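Local structure of structure-specific endonuclease subunit slx4 (Schizosaccharomyces pombe, 4ZDT) at residues Tyr31-Val36 and Val64-Gly68; Val36-Gln40 and Leu52-Trp58. The protein is the regulatory subunit of the slx1-slx4 structure-specific endonuclease, which resolves DNA secondary structures during repair and recombination, its C-terminal domain being the part described here. One frame throughout, in Å; residues are numbered along the deposited sequence.

Contact 1. Residues Tyr31-Val36 and Val64-Gly68; sequences YSAIDV and VLMKG
Residues Tyr31-Val36 and Val64-Gly68 are mostly extended and run in the same general sense, the directions of Tyr31-Val36 and Val64-Lys67 being 63° apart, in the register Ala33-Leu65 (CA-CA 4.4 Å), Ile34-Met66 (4.9 Å) and Asp35-Lys67 (5.3 Å). They form a single parallel beta bridge without a regular strand on either side: Ile34 N donates to Leu65 O at 2.7 Å, and Lys67 N donates to Ile34 O at 2.9 Å, so that Ile34 spans Met66. CA-H...O contacts reinforce it, from Ala33 CA to Leu65 O (3.3 Å) and from Met66 CA to Ile34 O (3.4 Å). A water extends the pairing, giving a proton to Ser32 O (2.8 Å) and accepting one from Leu65 N (2.9 Å). Tyr31, with positive phi (56°), is the C-prime residue of the Schellman motif that closes helix 23-29. Ala33 CB lies 4.0 Å from Leu65 CB and 3.8 Å from CG of the extended Lys67 chain. The buried pair is Ile34 CG1 and Val64 CG1, 3.3 Å apart, with Ile34 in the mm rotamer and Val64 in t. Val36 CG2 meets Met66 CG at 3.6 Å. Asp35 (chi1 t) is the N-cap of helix 36-45, its OD1 accepting from Glu38 N. The bridge thus ties the tail following helix 52-62 to the loop between helices 23-29 and 36-45; Val64 also packs on Ile28 and Trp58, while the Tyr31 ring makes a cation-pi contact with Arg64 of the slx1 subunit.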
loop_
_atom_site.group_PDB
_atom_site.type_symbol
_atom_site.label_atom_id
_atom_site.label_comp_id
_atom_site.label_asym_id
_atom_site.label_seq_id
_atom_site.Cartn_x
_atom_site.Cartn_y
_atom_site.Cartn_z
ATOM N N TYR B 31 -7.670 0.073 2.247
ATOM C CA TYR B 31 -8.404 -0.914 3.047
ATOM C C TYR B 31 -9.493 -1.667 2.253
ATOM O O TYR B 31 -10.548 -1.991 2.800
ATOM C CB TYR B 31 -9.010 -0.249 4.320
ATOM C CG TYR B 31 -7.975 0.510 5.153
ATOM C CD1 TYR B 31 -7.135 -0.180 6.025
ATOM C CD2 TYR B 31 -7.843 1.892 5.060
ATOM C CE1 TYR B 31 -6.192 0.490 6.778
ATOM C CE2 TYR B 31 -6.905 2.576 5.816
ATOM C CZ TYR B 31 -6.084 1.881 6.662
ATOM O OH TYR B 31 -5.146 2.559 7.404
ATOM N N SER B 32 -9.224 -1.925 0.958
ATOM C CA SER B 32 -10.125 -2.724 0.113
ATOM C C SER B 32 -9.720 -4.187 0.086
ATOM O O SER B 32 -8.542 -4.517 -0.117
ATOM C CB SER B 32 -10.162 -2.199 -1.338
ATOM O OG SER B 32 -10.424 -0.809 -1.376
ATOM N N ALA B 33 -10.712 -5.059 0.256
ATOM C CA ALA B 33 -10.483 -6.511 0.314
ATOM C C ALA B 33 -9.945 -7.099 -0.985
ATOM O O ALA B 33 -10.301 -6.670 -2.085
ATOM C CB ALA B 33 -11.737 -7.235 0.724
ATOM N N ILE B 34 -9.098 -8.108 -0.816
ATOM C CA ILE B 34 -8.389 -8.802 -1.882
ATOM C C ILE B 34 -9.017 -10.187 -2.074
ATOM O O ILE B 34 -9.342 -10.843 -1.094
ATOM C CB ILE B 34 -6.877 -8.891 -1.465
ATOM C CG1 ILE B 34 -6.305 -7.480 -1.198
ATOM C CG2 ILE B 34 -6.024 -9.696 -2.431
ATOM C CD1 ILE B 34 -6.384 -6.535 -2.385
ATOM N N ASP B 35 -9.228 -10.604 -3.328
ATOM C CA ASP B 35 -9.649 -11.978 -3.635
ATOM C C ASP B 35 -8.388 -12.850 -3.663
ATOM O O ASP B 35 -7.554 -12.724 -4.564
ATOM C CB ASP B 35 -10.402 -12.037 -4.975
ATOM C CG ASP B 35 -10.832 -13.462 -5.366
ATOM O OD1 ASP B 35 -10.060 -14.431 -5.172
ATOM O OD2 ASP B 35 -11.945 -13.607 -5.910
ATOM N N VAL B 36 -8.247 -13.722 -2.669
ATOM C CA VAL B 36 -7.013 -14.502 -2.488
ATOM C C VAL B 36 -6.682 -15.377 -3.695
ATOM O O VAL B 36 -5.538 -15.398 -4.150
ATOM C CB VAL B 36 -7.046 -15.318 -1.198
ATOM C CG1 VAL B 36 -5.792 -16.138 -1.062
ATOM C CG2 VAL B 36 -7.149 -14.391 -0.030
ATOM N N VAL B 64 -3.818 -7.015 5.217
ATOM C CA VAL B 64 -4.563 -7.062 3.969
ATOM C C VAL B 64 -5.882 -7.809 4.220
ATOM O O VAL B 64 -5.871 -8.900 4.805
ATOM C CB VAL B 64 -3.712 -7.734 2.880
ATOM C CG1 VAL B 64 -4.479 -7.850 1.558
ATOM C CG2 VAL B 64 -2.383 -6.958 2.704
ATOM N N LEU B 65 -7.001 -7.224 3.781
ATOM C CA LEU B 65 -8.316 -7.827 3.958
ATOM C C LEU B 65 -8.606 -8.836 2.853
ATOM O O LEU B 65 -8.329 -8.585 1.676
ATOM C CB LEU B 65 -9.426 -6.753 3.938
ATOM C CG LEU B 65 -9.661 -5.833 5.146
ATOM C CD1 LEU B 65 -8.458 -4.993 5.458
ATOM C CD2 LEU B 65 -10.882 -4.936 4.906
ATOM N N MET B 66 -9.194 -9.959 3.241
ATOM C CA MET B 66 -9.532 -11.004 2.299
ATOM C C MET B 66 -11.045 -11.106 2.104
ATOM O O MET B 66 -11.804 -11.116 3.079
ATOM C CB MET B 66 -8.936 -12.336 2.778
ATOM C CG MET B 66 -7.400 -12.301 2.834
ATOM S SD MET B 66 -6.653 -13.825 3.448
ATOM C CE MET B 66 -6.615 -13.490 5.201
ATOM N N LYS B 67 -11.474 -11.171 0.845
ATOM C CA LYS B 67 -12.883 -11.420 0.524
ATOM C C LYS B 67 -13.290 -12.785 1.075
ATOM O O LYS B 67 -12.539 -13.751 0.951
ATOM C CB LYS B 67 -13.120 -11.366 -0.985
ATOM C CG LYS B 67 -13.169 -9.953 -1.548
ATOM C CD LYS B 67 -13.513 -9.949 -3.039
ATOM C CE LYS B 67 -13.420 -8.540 -3.611
ATOM N NZ LYS B 67 -13.532 -8.521 -5.104
ATOM N N GLY B 68 -14.461 -12.854 1.703
ATOM C CA GLY B 68 -14.914 -14.090 2.355
ATOM C C GLY B 68 -14.460 -14.168 3.806
ATOM O O GLY B 68 -14.952 -14.994 4.573
HETATM O O HOH W 1 -6.735 -4.922 2.032
#

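Contact 2. Residues Val36-Gln40 and Leu52-Trp58; sequences VEEFQ and LDLIKSW. With GOL (glycerol), chain I.
Leu52-Trp58, the first turns of helix 52-62, cross Val36-Gln40, the first turn of helix 36-45, at 113° with the axes 10.1 Å apart; the closest CA pairs, Val36-Ile55 and Gln40-Leu52, are both 7.0 Å apart. Leu52 (mt) sets CD2 3.5 Å from Val36 CG1 and CD1 4.2 Å from Glu37 CG. Its backbone N (2.7 Å) and Gln40 NE2 (2.8 Å) both donate to O2 of a glycerol, probably from the crystallisation liquor, and Gln40 NE2 also bonds to Val50 O. One turn on, Ile55 (mt) points at the other helix and is the hub: CG2 lies 3.4 Å from Val36 CG1 and 3.6 Å from Phe39 CD2, at the edge of that ring, while CD1 reaches Gln40 CB at 3.6 Å. Trp58 (chi1 t, chi2 82°) brings CZ3 to 3.6 Å from CE2 of Phe39 (chi1 t), the six-membered rings oblique at 38° with centroids 5.7 Å apart. This steep helix crossing belongs to the small helical core of the Slx4 C-terminal domain, whose family is related to helix-turn-helix proteins: Ile12 of helix 3-18 touches both aromatics, and Val24 and Ile28 of helix 23-29 cover Phe39 and Trp58 respectively.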
loop_
_atom_site.group_PDB
_atom_site.type_symbol
_atom_site.label_atom_id
_atom_site.label_comp_id
_atom_site.label_asym_id
_atom_site.label_seq_id
_atom_site.Cartn_x
_atom_site.Cartn_y
_atom_site.Cartn_z
ATOM N N VAL B 36 -8.247 -13.722 -2.669
ATOM C CA VAL B 36 -7.013 -14.502 -2.488
ATOM C C VAL B 36 -6.682 -15.377 -3.695
ATOM O O VAL B 36 -5.538 -15.398 -4.150
ATOM C CB VAL B 36 -7.046 -15.318 -1.198
ATOM C CG1 VAL B 36 -5.792 -16.138 -1.062
ATOM C CG2 VAL B 36 -7.149 -14.391 -0.030
ATOM N N GLU B 37 -7.693 -16.072 -4.223
ATOM C CA GLU B 37 -7.521 -16.890 -5.417
ATOM C C GLU B 37 -7.101 -16.064 -6.633
ATOM O O GLU B 37 -6.195 -16.462 -7.363
ATOM C CB GLU B 37 -8.778 -17.726 -5.700
ATOM C CG GLU B 37 -8.880 -18.958 -4.785
ATOM C CD GLU B 37 -10.302 -19.485 -4.608
ATOM O OE1 GLU B 37 -11.126 -19.346 -5.539
ATOM O OE2 GLU B 37 -10.592 -20.046 -3.525
ATOM N N GLU B 38 -7.734 -14.906 -6.835
ATOM C CA GLU B 38 -7.332 -14.014 -7.929
ATOM C C GLU B 38 -5.899 -13.495 -7.739
ATOM O O GLU B 38 -5.119 -13.462 -8.701
ATOM C CB GLU B 38 -8.324 -12.855 -8.104
ATOM C CG GLU B 38 -9.645 -13.255 -8.796
ATOM C CD GLU B 38 -10.649 -12.103 -8.877
ATOM O OE1 GLU B 38 -10.237 -10.922 -8.771
ATOM O OE2 GLU B 38 -11.856 -12.380 -9.054
ATOM N N PHE B 39 -5.570 -13.133 -6.496
ATOM C CA PHE B 39 -4.234 -12.641 -6.086
ATOM C C PHE B 39 -3.152 -13.684 -6.365
ATOM O O PHE B 39 -2.078 -13.349 -6.904
ATOM C CB PHE B 39 -4.264 -12.274 -4.591
ATOM C CG PHE B 39 -2.995 -11.587 -4.056
ATOM C CD1 PHE B 39 -2.275 -10.650 -4.830
ATOM C CD2 PHE B 39 -2.574 -11.827 -2.753
ATOM C CE1 PHE B 39 -1.127 -10.003 -4.318
ATOM C CE2 PHE B 39 -1.437 -11.175 -2.218
ATOM C CZ PHE B 39 -0.714 -10.259 -3.015
ATOM N N GLN B 40 -3.430 -14.944 -6.033
ATOM C CA GLN B 40 -2.489 -16.028 -6.323
ATOM C C GLN B 40 -2.128 -16.078 -7.812
ATOM O O GLN B 40 -0.951 -16.198 -8.171
ATOM C CB GLN B 40 -3.057 -17.365 -5.838
ATOM C CG GLN B 40 -2.115 -18.561 -6.006
ATOM C CD GLN B 40 -2.738 -19.851 -5.505
ATOM O OE1 GLN B 40 -3.887 -20.162 -5.834
ATOM N NE2 GLN B 40 -1.988 -20.606 -4.695
ATOM N N LEU B 52 -1.952 -20.654 -1.232
ATOM C CA LEU B 52 -3.014 -19.925 -0.542
ATOM C C LEU B 52 -2.751 -19.756 0.950
ATOM O O LEU B 52 -3.089 -18.715 1.519
ATOM C CB LEU B 52 -4.382 -20.589 -0.779
ATOM C CG LEU B 52 -4.944 -20.504 -2.204
ATOM C CD1 LEU B 52 -6.373 -21.081 -2.249
ATOM C CD2 LEU B 52 -4.929 -19.062 -2.714
ATOM N N ASP B 53 -2.134 -20.759 1.588
ATOM C CA ASP B 53 -1.748 -20.626 2.999
ATOM C C ASP B 53 -0.729 -19.511 3.224
ATOM O O ASP B 53 -0.831 -18.746 4.193
ATOM C CB ASP B 53 -1.196 -21.944 3.564
ATOM C CG ASP B 53 -2.293 -22.983 3.836
ATOM O OD1 ASP B 53 -3.490 -22.632 3.814
ATOM O OD2 ASP B 53 -1.949 -24.155 4.065
ATOM N N LEU B 54 0.238 -19.407 2.318
ATOM C CA LEU B 54 1.246 -18.356 2.393
ATOM C C LEU B 54 0.616 -16.980 2.201
ATOM O O LEU B 54 1.033 -16.004 2.823
ATOM C CB LEU B 54 2.338 -18.586 1.347
ATOM C CG LEU B 54 3.548 -19.407 1.799
ATOM C CD1 LEU B 54 4.578 -19.506 0.683
ATOM C CD2 LEU B 54 4.167 -18.806 3.051
ATOM N N ILE B 55 -0.392 -16.911 1.336
ATOM C CA ILE B 55 -1.091 -15.648 1.065
ATOM C C ILE B 55 -1.938 -15.241 2.259
ATOM O O ILE B 55 -1.851 -14.114 2.725
ATOM C CB ILE B 55 -1.934 -15.715 -0.233
ATOM C CG1 ILE B 55 -1.000 -15.761 -1.438
ATOM C CG2 ILE B 55 -2.879 -14.491 -0.337
ATOM C CD1 ILE B 55 -1.670 -16.246 -2.727
ATOM N N LYS B 56 -2.724 -16.180 2.785
ATOM C CA LYS B 56 -3.552 -15.912 3.959
ATOM C C LYS B 56 -2.718 -15.450 5.149
ATOM O O LYS B 56 -3.105 -14.489 5.835
ATOM C CB LYS B 56 -4.426 -17.123 4.310
ATOM C CG LYS B 56 -5.429 -17.462 3.213
ATOM C CD LYS B 56 -6.119 -18.805 3.439
ATOM C CE LYS B 56 -7.163 -19.041 2.348
ATOM N NZ LYS B 56 -7.815 -20.386 2.473
ATOM N N SER B 57 -1.581 -16.110 5.393
ATOM C CA SER B 57 -0.726 -15.749 6.530
ATOM C C SER B 57 -0.055 -14.404 6.309
ATOM O O SER B 57 0.113 -13.631 7.249
ATOM C CB SER B 57 0.318 -16.835 6.871
ATOM O OG SER B 57 1.212 -17.092 5.793
ATOM N N TRP B 58 0.321 -14.132 5.059
ATOM C CA TRP B 58 0.881 -12.841 4.679
ATOM C C TRP B 58 -0.156 -11.744 4.936
ATOM O O TRP B 58 0.144 -10.766 5.614
ATOM C CB TRP B 58 1.333 -12.869 3.206
ATOM C CG TRP B 58 1.912 -11.584 2.715
ATOM C CD1 TRP B 58 3.191 -11.125 2.881
ATOM C CD2 TRP B 58 1.220 -10.587 1.961
ATOM N NE1 TRP B 58 3.329 -9.886 2.282
ATOM C CE2 TRP B 58 2.131 -9.542 1.709
ATOM C CE3 TRP B 58 -0.087 -10.483 1.464
ATOM C CZ2 TRP B 58 1.776 -8.390 0.979
ATOM C CZ3 TRP B 58 -0.435 -9.350 0.731
ATOM C CH2 TRP B 58 0.501 -8.322 0.498
HETATM C C1 GOL I . -4.312 -24.042 -2.941
HETATM O O1 GOL I . -4.390 -23.763 -4.321
HETATM C C2 GOL I . -2.855 -23.998 -2.497
HETATM O O2 GOL I . -2.275 -22.780 -2.909
HETATM C C3 GOL I . -2.096 -25.161 -3.124
HETATM O O3 GOL I . -1.435 -25.890 -2.115
#

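Val36 belongs to both contacts: its CG2 is the atom nearest Met66 in contact 1, its CG1 the one nearest Leu52 and Ile55 in contact 2. Contact 1 lies at the surface and joins two non-helical segments mainly through backbone hydrogen bonds, whereas contact 2 is partly buried, lies nearer the centre of the chain and joins two helices by apolar side chains, with no direct hydrogen bond across them. In sequence, contact 2 starts at the shared Val36 and ends before Val64. The two also touch in space: Val64 CG2 rests 3.7 Å from Trp58 CZ3, and Ile34 CG2 3.8 Å from Phe39 CB, so the bridge's buried side chains continue the helical core.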